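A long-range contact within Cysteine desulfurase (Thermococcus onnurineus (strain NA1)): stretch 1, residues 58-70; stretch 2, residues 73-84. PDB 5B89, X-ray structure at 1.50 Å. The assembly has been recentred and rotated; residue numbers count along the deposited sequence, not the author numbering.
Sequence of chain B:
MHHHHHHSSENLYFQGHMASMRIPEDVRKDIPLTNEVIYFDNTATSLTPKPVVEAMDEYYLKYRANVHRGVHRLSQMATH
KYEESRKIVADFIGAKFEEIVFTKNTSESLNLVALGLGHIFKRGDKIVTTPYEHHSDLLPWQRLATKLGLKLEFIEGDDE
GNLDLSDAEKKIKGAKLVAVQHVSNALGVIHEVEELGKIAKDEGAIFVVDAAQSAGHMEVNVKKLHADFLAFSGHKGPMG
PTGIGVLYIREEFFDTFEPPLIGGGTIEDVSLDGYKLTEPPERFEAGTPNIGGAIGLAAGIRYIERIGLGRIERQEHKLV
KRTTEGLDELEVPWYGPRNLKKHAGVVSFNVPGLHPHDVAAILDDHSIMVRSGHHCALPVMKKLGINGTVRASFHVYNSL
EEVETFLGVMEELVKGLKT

Stretch 1, residues 58-70: EYYLKYRANVHRG
Stretch 2 73-84: RLSQMATHKYEE

An extended loop that follows a helix end runs along the side of a second helix, joined to it by apolar packing, mostly from the earlier part of the loop, and by side-chain hydrogen bonds and a salt bridge from Asn-66 to Gly-70, with 857 Å² buried in all. Stretch 1 is helical from Glu-58 to Lys-62; Tyr-63, at phi/psi -143/40, breaks the helix, and Arg-64 (-67/119), Ala-65 (-173/169), Asn-66 (-85/164) and Val-67 (-98/-142) are extended. His-68 (64/37) and Arg-69 (44/50) turn the chain with positive phi before Gly-70 (-62/151). Stretch 2 is helical throughout, from Arg-73 to Glu-84. The register is set by Tyr-63 CA to Leu-74 CA at 5.4 Å, Val-67 CA to Thr-79 CA at 4.5 Å and Arg-69 CA to Gln-76 CA at 5.7 Å, with Ala-65 nearest Ser-75, so the loop first advances along the helix and then turns back.

Alanines on both stretches lie within the packed region. Ala-65 CB lies 3.7 Å from Leu-74 CB (Leu-74 is m,t), and Ala-65 O lies 3.6 Å from Ala-78 CB. Ala-78 CB also sits at the edge of the Tyr-59 ring, 4.1 Å from Tyr-59 CE1; that tyrosine (chi1 t) donates from OH to Ala-65 O at 2.7 Å, tying the loop to its own helix. Val-67 (m) places CG1 3.9 Å from Tyr-82 CB and 4.2 Å from Ala-78 CB. Tyr-63 (chi1 60°, p) brings its ring beside flexible side chains: Tyr-63 CG is 3.7 Å from Met-77 CG, and Tyr-63 OH is 3.5 Å from Lys-81 CE. Here the aliphatic part of the lysine packs, while Lys-81 NZ forms a salt bridge with Glu-84 OE1 at 2.8 Å.

Ser-75 and Thr-79, with short hydroxyl side chains, bond to several backbone atoms of the loop. Ser-75 (t) donates from OG to Asn-66 O at 2.9 Å and accepts from Gly-70 N at 3.0 Å, bridging the two sides of the turn at His-68 and Arg-69. A CB on Gly-70 would lie 2.9 Å from Ser-75 OG, a clash, so glycine suits this position. Thr-79 (m) gives its OG1 proton to Ser-75 O at 2.8 Å, leaving OG1 to accept from Arg-69 N at 3.2 Å. Gln-76 (m,m) donates from NE2 to Gly-70 O at 2.9 Å.

Arg-69 (m,m,t) points its CA-to-CB bond away, yet its long chain returns to the helix. Its guanidinium lays one face over Thr-79 CG2; Arg-69 NH2 forms a salt bridge with Glu-83 OE1 at 2.8 Å, and Arg-69 NH1 makes a weak hydrogen bond to Gln-76 OE1 at 3.0 Å.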

ATOM      1  N   GLU B  58       4.807 -17.298   6.890  1.00 13.31           N
ATOM      2  CA  GLU B  58       3.863 -18.380   6.832  1.00 13.32           C
ATOM      3  C   GLU B  58       2.850 -18.166   5.709  1.00 13.90           C
ATOM      4  O   GLU B  58       2.536 -19.062   5.016  1.00 14.32           O
ATOM      5  CB  GLU B  58       3.184 -18.617   8.191  1.00 15.21           C
ATOM      6  CG  GLU B  58       2.385 -19.885   8.229  1.00 18.83           C
ATOM      7  CD  GLU B  58       1.450 -20.024   9.424  1.00 26.09           C
ATOM      8  OE1 GLU B  58       1.169 -21.173   9.767  1.00 30.24           O
ATOM      9  OE2 GLU B  58       0.973 -19.053   9.987  1.00 22.70           O
ATOM     10  N   TYR B  59       2.383 -16.943   5.576  1.00 11.78           N
ATOM     11  CA  TYR B  59       1.479 -16.648   4.494  1.00 11.97           C
ATOM     12  C   TYR B  59       2.186 -16.900   3.140  1.00 12.80           C
ATOM     13  O   TYR B  59       1.674 -17.534   2.301  1.00 12.79           O
ATOM     14  CB  TYR B  59       0.990 -15.170   4.515  1.00 12.35           C
ATOM     15  CG  TYR B  59       0.320 -14.709   3.214  1.00 11.36           C
ATOM     16  CD1 TYR B  59      -0.839 -15.240   2.802  1.00 11.02           C
ATOM     17  CD2 TYR B  59       0.892 -13.761   2.408  1.00 11.64           C
ATOM     18  CE1 TYR B  59      -1.433 -14.864   1.644  1.00 11.50           C
ATOM     19  CE2 TYR B  59       0.300 -13.357   1.238  1.00 10.65           C
ATOM     20  CZ  TYR B  59      -0.865 -13.899   0.857  1.00 10.24           C
ATOM     21  OH  TYR B  59      -1.451 -13.535  -0.297  1.00 11.09           O
ATOM     22  N   TYR B  60       3.350 -16.313   2.984  1.00 11.89           N
ATOM     23  CA  TYR B  60       4.046 -16.391   1.724  1.00 12.34           C
ATOM     24  C   TYR B  60       4.457 -17.780   1.336  1.00 14.09           C
ATOM     25  O   TYR B  60       4.459 -18.074   0.172  1.00 14.99           O
ATOM     26  CB  TYR B  60       5.263 -15.444   1.648  1.00 11.66           C
ATOM     27  CG  TYR B  60       4.834 -14.027   1.453  1.00 11.37           C
ATOM     28  CD1 TYR B  60       4.259 -13.651   0.310  1.00 12.58           C
ATOM     29  CD2 TYR B  60       4.927 -13.118   2.453  1.00 12.29           C
ATOM     30  CE1 TYR B  60       3.805 -12.377   0.141  1.00 14.89           C
ATOM     31  CE2 TYR B  60       4.490 -11.811   2.276  1.00 13.24           C
ATOM     32  CZ  TYR B  60       3.900 -11.485   1.106  1.00 14.11           C
ATOM     33  OH  TYR B  60       3.424 -10.290   0.864  1.00 18.16           O
ATOM     34  N   LEU B  61       4.821 -18.608   2.297  1.00 14.00           N
ATOM     35  CA  LEU B  61       5.297 -19.945   1.974  1.00 14.90           C
ATOM     36  C   LEU B  61       4.339 -21.108   2.174  1.00 16.46           C
ATOM     37  O   LEU B  61       4.513 -22.123   1.582  1.00 16.69           O
ATOM     38  CB  LEU B  61       6.607 -20.217   2.711  1.00 16.85           C
ATOM     39  CG  LEU B  61       7.741 -19.289   2.345  1.00 19.28           C
ATOM     40  CD1 LEU B  61       8.903 -19.526   3.255  1.00 23.15           C
ATOM     41  CD2 LEU B  61       8.159 -19.432   0.897  1.00 19.07           C
ATOM     42  N   LYS B  62       3.314 -20.915   2.995  1.00 15.01           N
ATOM     43  CA  LYS B  62       2.367 -21.962   3.304  1.00 16.28           C
ATOM     44  C   LYS B  62       0.919 -21.802   2.897  1.00 15.04           C
ATOM     45  O   LYS B  62       0.253 -22.771   2.747  1.00 15.81           O
ATOM     46  CB  LYS B  62       2.444 -22.361   4.793  1.00 19.48           C
ATOM     47  CG  LYS B  62       3.805 -22.841   5.257  1.00 24.65           C
ATOM     48  CD  LYS B  62       3.696 -23.463   6.645  1.00 34.15           C
ATOM     49  CE  LYS B  62       5.013 -23.561   7.378  1.00 38.50           C
ATOM     50  NZ  LYS B  62       6.144 -23.598   6.435  1.00 46.72           N
ATOM     51  N   TYR B  63       0.435 -20.585   2.723  1.00 13.68           N
ATOM     52  CA  TYR B  63      -0.942 -20.392   2.305  1.00 12.82           C
ATOM     53  C   TYR B  63      -1.140 -19.221   1.353  1.00 13.96           C
ATOM     54  O   TYR B  63      -2.057 -18.535   1.425  1.00 14.49           O
ATOM     55  CB  TYR B  63      -1.950 -20.350   3.487  1.00 12.65           C
ATOM     56  CG  TYR B  63      -1.783 -19.270   4.538  1.00 11.91           C
ATOM     57  CD1 TYR B  63      -0.952 -19.442   5.569  1.00 12.27           C
ATOM     58  CD2 TYR B  63      -2.546 -18.140   4.503  1.00 12.94           C
ATOM     59  CE1 TYR B  63      -0.790 -18.481   6.537  1.00 14.28           C
ATOM     60  CE2 TYR B  63      -2.393 -17.171   5.453  1.00 12.60           C
ATOM     61  CZ  TYR B  63      -1.511 -17.346   6.471  1.00 13.61           C
ATOM     62  OH  TYR B  63      -1.350 -16.406   7.413  1.00 14.06           O
ATOM     63  N   ARG B  64      -0.203 -19.076   0.449  1.00 13.39           N
ATOM     64  CA  ARG B  64      -0.188 -17.994  -0.477  1.00 12.16           C
ATOM     65  C   ARG B  64      -1.311 -18.026  -1.484  1.00 14.06           C
ATOM     66  O   ARG B  64      -1.405 -18.929  -2.281  1.00 15.60           O
ATOM     67  CB  ARG B  64       1.195 -17.979  -1.166  1.00 13.14           C
ATOM     68  CG  ARG B  64       1.434 -16.811  -2.091  1.00 14.43           C
ATOM     69  CD  ARG B  64       1.559 -15.447  -1.438  1.00 13.24           C
ATOM     70  NE  ARG B  64       2.051 -14.571  -2.473  1.00 12.80           N
ATOM     71  CZ  ARG B  64       1.345 -13.789  -3.249  1.00 11.59           C
ATOM     72  NH1 ARG B  64       1.935 -13.229  -4.273  1.00 12.66           N
ATOM     73  NH2 ARG B  64       0.088 -13.544  -3.014  1.00 13.88           N
ATOM     74  N   ALA B  65      -2.134 -16.993  -1.455  1.00 12.71           N
ATOM     75  CA  ALA B  65      -3.217 -16.867  -2.369  1.00 11.62           C
ATOM     76  C   ALA B  65      -3.856 -15.522  -2.213  1.00 12.63           C
ATOM     77  O   ALA B  65      -3.571 -14.881  -1.306  1.00 12.36           O
ATOM     78  CB  ALA B  65      -4.258 -17.952  -2.093  1.00 12.59           C
ATOM     79  N   ASN B  66      -4.729 -15.197  -3.144  1.00 12.63           N
ATOM     80  CA  ASN B  66      -5.506 -13.996  -3.121  1.00 12.54           C
ATOM     81  C   ASN B  66      -6.759 -14.274  -2.256  1.00 15.13           C
ATOM     82  O   ASN B  66      -7.062 -15.379  -1.981  1.00 15.40           O
ATOM     83  CB  ASN B  66      -5.850 -13.464  -4.515  1.00 13.23           C
ATOM     84  CG  ASN B  66      -5.900 -11.952  -4.548  1.00 13.73           C
ATOM     85  OD1 ASN B  66      -6.344 -11.340  -3.603  1.00 13.48           O
ATOM     86  ND2 ASN B  66      -5.512 -11.378  -5.633  1.00 13.30           N
ATOM     87  N   VAL B  67      -7.443 -13.226  -1.845  1.00 13.84           N
ATOM     88  CA  VAL B  67      -8.577 -13.385  -0.974  1.00 15.12           C
ATOM     89  C   VAL B  67      -9.882 -13.369  -1.705  1.00 21.80           C
ATOM     90  O   VAL B  67      -9.987 -13.939  -2.738  1.00 24.23           O
ATOM     91  CB  VAL B  67      -8.516 -12.356   0.159  1.00 12.21           C
ATOM     92  CG1 VAL B  67      -7.335 -12.653   1.025  1.00 14.19           C
ATOM     93  CG2 VAL B  67      -8.366 -10.932  -0.346  1.00 14.51           C
ATOM     94  N   HIS B  68     -10.885 -12.763  -1.140  1.00 20.47           N
ATOM     95  CA  HIS B  68     -12.186 -12.690  -1.802  1.00 27.57           C
ATOM     96  C   HIS B  68     -12.879 -14.013  -2.037  1.00 28.19           C
ATOM     97  O   HIS B  68     -13.532 -14.182  -3.032  1.00 30.99           O
ATOM     98  CB  HIS B  68     -12.127 -11.880  -3.090  1.00 32.98           C
ATOM     99  CG  HIS B  68     -11.918 -10.412  -2.852  1.00 41.48           C
ATOM    100  ND1 HIS B  68     -12.907  -9.574  -2.379  1.00 49.91           N
ATOM    101  CD2 HIS B  68     -10.811  -9.648  -2.979  1.00 45.29           C
ATOM    102  CE1 HIS B  68     -12.419  -8.356  -2.248  1.00 53.29           C
ATOM    103  NE2 HIS B  68     -11.142  -8.383  -2.590  1.00 48.02           N
ATOM    104  N   ARG B  69     -12.723 -14.901  -1.072  1.00 29.65           N
ATOM    105  CA  ARG B  69     -13.351 -16.199  -1.041  1.00 34.25           C
ATOM    106  C   ARG B  69     -13.350 -17.009  -2.326  1.00 33.46           C
ATOM    107  O   ARG B  69     -14.375 -17.520  -2.735  1.00 33.89           O
ATOM    108  CB  ARG B  69     -14.780 -16.080  -0.487  1.00 38.67           C
ATOM    109  CG  ARG B  69     -14.824 -15.806   1.010  1.00 43.74           C
ATOM    110  CD  ARG B  69     -14.186 -16.902   1.897  1.00 49.55           C
ATOM    111  NE  ARG B  69     -14.348 -16.591   3.323  1.00 59.58           N
ATOM    112  CZ  ARG B  69     -13.693 -17.177   4.317  1.00 62.51           C
ATOM    113  NH1 ARG B  69     -12.794 -18.117   4.045  1.00 51.46           N
ATOM    114  NH2 ARG B  69     -13.895 -16.774   5.581  1.00 57.40           N
ATOM    115  N   GLY B  70     -12.192 -17.125  -2.934  1.00 27.69           N
ATOM    116  CA  GLY B  70     -12.043 -17.966  -4.097  1.00 27.21           C
ATOM    117  C   GLY B  70     -12.361 -19.362  -3.596  1.00 25.63           C
ATOM    118  O   GLY B  70     -12.158 -19.681  -2.462  1.00 25.53           O
ATOM    119  N   ARG B  73      -8.806 -24.050  -1.565  1.00 16.30           N
ATOM    120  CA  ARG B  73      -8.350 -24.059  -0.203  1.00 17.94           C
ATOM    121  C   ARG B  73      -7.358 -23.037   0.179  1.00 16.40           C
ATOM    122  O   ARG B  73      -7.403 -22.599   1.276  1.00 17.13           O
ATOM    123  CB  ARG B  73      -7.878 -25.419   0.278  1.00 20.93           C
ATOM    124  CG  ARG B  73      -6.546 -25.909  -0.212  1.00 25.04           C
ATOM    125  CD  ARG B  73      -6.272 -27.207   0.554  1.00 30.11           C
ATOM    126  NE  ARG B  73      -5.083 -27.928   0.185  1.00 37.19           N
ATOM    127  CZ  ARG B  73      -5.060 -29.031  -0.569  1.00 39.69           C
ATOM    128  NH1 ARG B  73      -6.168 -29.573  -1.016  1.00 38.98           N
ATOM    129  NH2 ARG B  73      -3.908 -29.595  -0.828  1.00 41.74           N
ATOM    130  N   LEU B  74      -6.456 -22.689  -0.726  1.00 15.66           N
ATOM    131  CA  LEU B  74      -5.442 -21.643  -0.327  1.00 15.82           C
ATOM    132  C   LEU B  74      -6.152 -20.297  -0.257  1.00 14.49           C
ATOM    133  O   LEU B  74      -5.859 -19.558   0.690  1.00 13.46           O
ATOM    134  CB  LEU B  74      -4.324 -21.575  -1.404  1.00 15.38           C
ATOM    135  CG  LEU B  74      -3.435 -22.801  -1.430  1.00 16.93           C
ATOM    136  CD1 LEU B  74      -2.391 -22.615  -2.512  1.00 18.31           C
ATOM    137  CD2 LEU B  74      -2.722 -23.188  -0.210  1.00 18.90           C
ATOM    138  N   SER B  75      -7.087 -19.942  -1.105  1.00 14.89           N
ATOM    139  CA  SER B  75      -7.818 -18.713  -1.067  1.00 13.89           C
ATOM    140  C   SER B  75      -8.654 -18.724   0.206  1.00 16.51           C
ATOM    141  O   SER B  75      -8.829 -17.706   0.836  1.00 15.20           O
ATOM    142  CB  SER B  75      -8.642 -18.432  -2.260  1.00 16.86           C
ATOM    143  OG  SER B  75      -9.311 -17.150  -2.217  1.00 20.10           O
ATOM    144  N   GLN B  76      -9.207 -19.877   0.525  1.00 13.90           N
ATOM    145  CA  GLN B  76     -10.057 -19.862   1.774  1.00 14.52           C
ATOM    146  C   GLN B  76      -9.230 -19.567   2.948  1.00 13.50           C
ATOM    147  O   GLN B  76      -9.688 -18.729   3.835  1.00 14.98           O
ATOM    148  CB  GLN B  76     -10.781 -21.221   1.903  1.00 17.09           C
ATOM    149  CG  GLN B  76     -11.916 -21.434   0.905  1.00 18.25           C
ATOM    150  CD  GLN B  76     -13.134 -20.515   1.051  1.00 22.50           C
ATOM    151  OE1 GLN B  76     -13.591 -20.326   2.186  1.00 25.70           O
ATOM    152  NE2 GLN B  76     -13.709 -20.026  -0.012  1.00 26.61           N
ATOM    153  N   MET B  77      -8.032 -20.108   3.052  1.00 13.60           N
ATOM    154  CA  MET B  77      -7.152 -19.955   4.207  1.00 14.08           C
ATOM    155  C   MET B  77      -6.696 -18.471   4.225  1.00 15.27           C
ATOM    156  O   MET B  77      -6.734 -17.776   5.277  1.00 13.89           O
ATOM    157  CB  MET B  77      -5.901 -20.853   4.254  1.00 17.29           C
ATOM    158  CG  MET B  77      -5.064 -20.642   5.467  1.00 20.30           C
ATOM    159  SD  MET B  77      -5.916 -20.806   7.093  1.00 28.56           S
ATOM    160  CE  MET B  77      -6.346 -22.554   7.134  1.00 31.90           C
ATOM    161  N   ALA B  78      -6.237 -17.969   3.101  1.00 12.92           N
ATOM    162  CA  ALA B  78      -5.852 -16.530   3.014  1.00 13.80           C
ATOM    163  C   ALA B  78      -6.974 -15.584   3.395  1.00 13.82           C
ATOM    164  O   ALA B  78      -6.719 -14.660   4.142  1.00 13.28           O
ATOM    165  CB  ALA B  78      -5.268 -16.203   1.620  1.00 14.40           C
ATOM    166  N   THR B  79      -8.159 -15.820   2.900  1.00 11.00           N
ATOM    167  CA  THR B  79      -9.331 -15.002   3.196  1.00 11.09           C
ATOM    168  C   THR B  79      -9.607 -15.092   4.718  1.00 13.81           C
ATOM    169  O   THR B  79      -9.837 -14.025   5.348  1.00 13.77           O
ATOM    170  CB  THR B  79     -10.562 -15.437   2.414  1.00 12.56           C
ATOM    171  OG1 THR B  79     -10.286 -15.297   1.037  1.00 13.93           O
ATOM    172  CG2 THR B  79     -11.702 -14.561   2.747  1.00 14.15           C
ATOM    173  N   HIS B  80      -9.607 -16.281   5.297  1.00 12.24           N
ATOM    174  CA  HIS B  80      -9.834 -16.381   6.775  1.00 13.59           C
ATOM    175  C   HIS B  80      -8.816 -15.618   7.519  1.00 11.74           C
ATOM    176  O   HIS B  80      -9.196 -14.857   8.451  1.00 13.97           O
ATOM    177  CB  HIS B  80      -9.792 -17.841   7.173  1.00 15.29           C
ATOM    178  CG  HIS B  80      -9.547 -18.143   8.643  1.00 21.94           C
ATOM    179  ND1 HIS B  80     -10.561 -18.037   9.578  1.00 30.20           N
ATOM    180  CD2 HIS B  80      -8.437 -18.507   9.331  1.00 26.31           C
ATOM    181  CE1 HIS B  80     -10.076 -18.308  10.777  1.00 29.30           C
ATOM    182  NE2 HIS B  80      -8.793 -18.607  10.657  1.00 32.78           N
ATOM    183  N   LYS B  81      -7.511 -15.710   7.199  1.00 11.65           N
ATOM    184  CA  LYS B  81      -6.466 -15.010   7.938  1.00 11.08           C
ATOM    185  C   LYS B  81      -6.577 -13.481   7.680  1.00 12.50           C
ATOM    186  O   LYS B  81      -6.273 -12.678   8.616  1.00 12.63           O
ATOM    187  CB  LYS B  81      -5.069 -15.539   7.591  1.00 13.41           C
ATOM    188  CG  LYS B  81      -4.873 -16.944   8.125  1.00 15.62           C
ATOM    189  CD  LYS B  81      -4.779 -17.054   9.597  1.00 16.26           C
ATOM    190  CE  LYS B  81      -3.571 -16.490  10.134  1.00 19.53           C
ATOM    191  NZ  LYS B  81      -3.399 -16.630  11.621  1.00 21.63           N
ATOM    192  N   TYR B  82      -6.949 -13.031   6.512  1.00 11.15           N
ATOM    193  CA  TYR B  82      -7.127 -11.604   6.235  1.00 11.07           C
ATOM    194  C   TYR B  82      -8.301 -11.026   7.064  1.00 12.76           C
ATOM    195  O   TYR B  82      -8.154  -9.996   7.697  1.00 12.31           O
ATOM    196  CB  TYR B  82      -7.346 -11.371   4.717  1.00 11.63           C
ATOM    197  CG  TYR B  82      -7.508  -9.938   4.280  1.00 10.60           C
ATOM    198  CD1 TYR B  82      -6.475  -9.020   4.522  1.00 11.57           C
ATOM    199  CD2 TYR B  82      -8.618  -9.465   3.666  1.00 10.58           C
ATOM    200  CE1 TYR B  82      -6.590  -7.754   4.110  1.00 11.52           C
ATOM    201  CE2 TYR B  82      -8.711  -8.128   3.276  1.00 12.53           C
ATOM    202  CZ  TYR B  82      -7.693  -7.295   3.567  1.00 10.84           C
ATOM    203  OH  TYR B  82      -7.745  -5.936   3.188  1.00 13.54           O
ATOM    204  N   GLU B  83      -9.427 -11.720   7.069  1.00 11.57           N
ATOM    205  CA  GLU B  83     -10.587 -11.339   7.934  1.00 12.80           C
ATOM    206  C   GLU B  83     -10.165 -11.398   9.368  1.00 11.48           C
ATOM    207  O   GLU B  83     -10.558 -10.455  10.150  1.00 11.15           O
ATOM    208  CB  GLU B  83     -11.730 -12.293   7.650  1.00 15.72           C
ATOM    209  CG  GLU B  83     -12.367 -12.161   6.312  1.00 20.30           C
ATOM    210  CD  GLU B  83     -13.440 -13.243   6.064  1.00 27.29           C
ATOM    211  OE1 GLU B  83     -13.509 -14.279   6.812  1.00 33.52           O
ATOM    212  OE2 GLU B  83     -14.107 -13.097   5.038  1.00 31.20           O
ATOM    213  N   GLU B  84      -9.483 -12.422   9.842  1.00 10.56           N
ATOM    214  CA  GLU B  84      -8.976 -12.463  11.251  1.00 10.38           C
ATOM    215  C   GLU B  84      -8.171 -11.175  11.586  1.00 11.40           C
ATOM    216  O   GLU B  84      -8.276 -10.605  12.686  1.00 12.00           O
ATOM    217  CB  GLU B  84      -8.226 -13.710  11.553  1.00 13.96           C
ATOM    218  CG  GLU B  84      -7.613 -13.829  12.898  1.00 18.49           C
ATOM    219  CD  GLU B  84      -6.527 -14.918  13.012  1.00 23.04           C
ATOM    220  OE1 GLU B  84      -5.381 -14.857  12.511  1.00 18.52           O
ATOM    221  OE2 GLU B  84      -6.800 -15.921  13.765  1.00 31.25           O
TER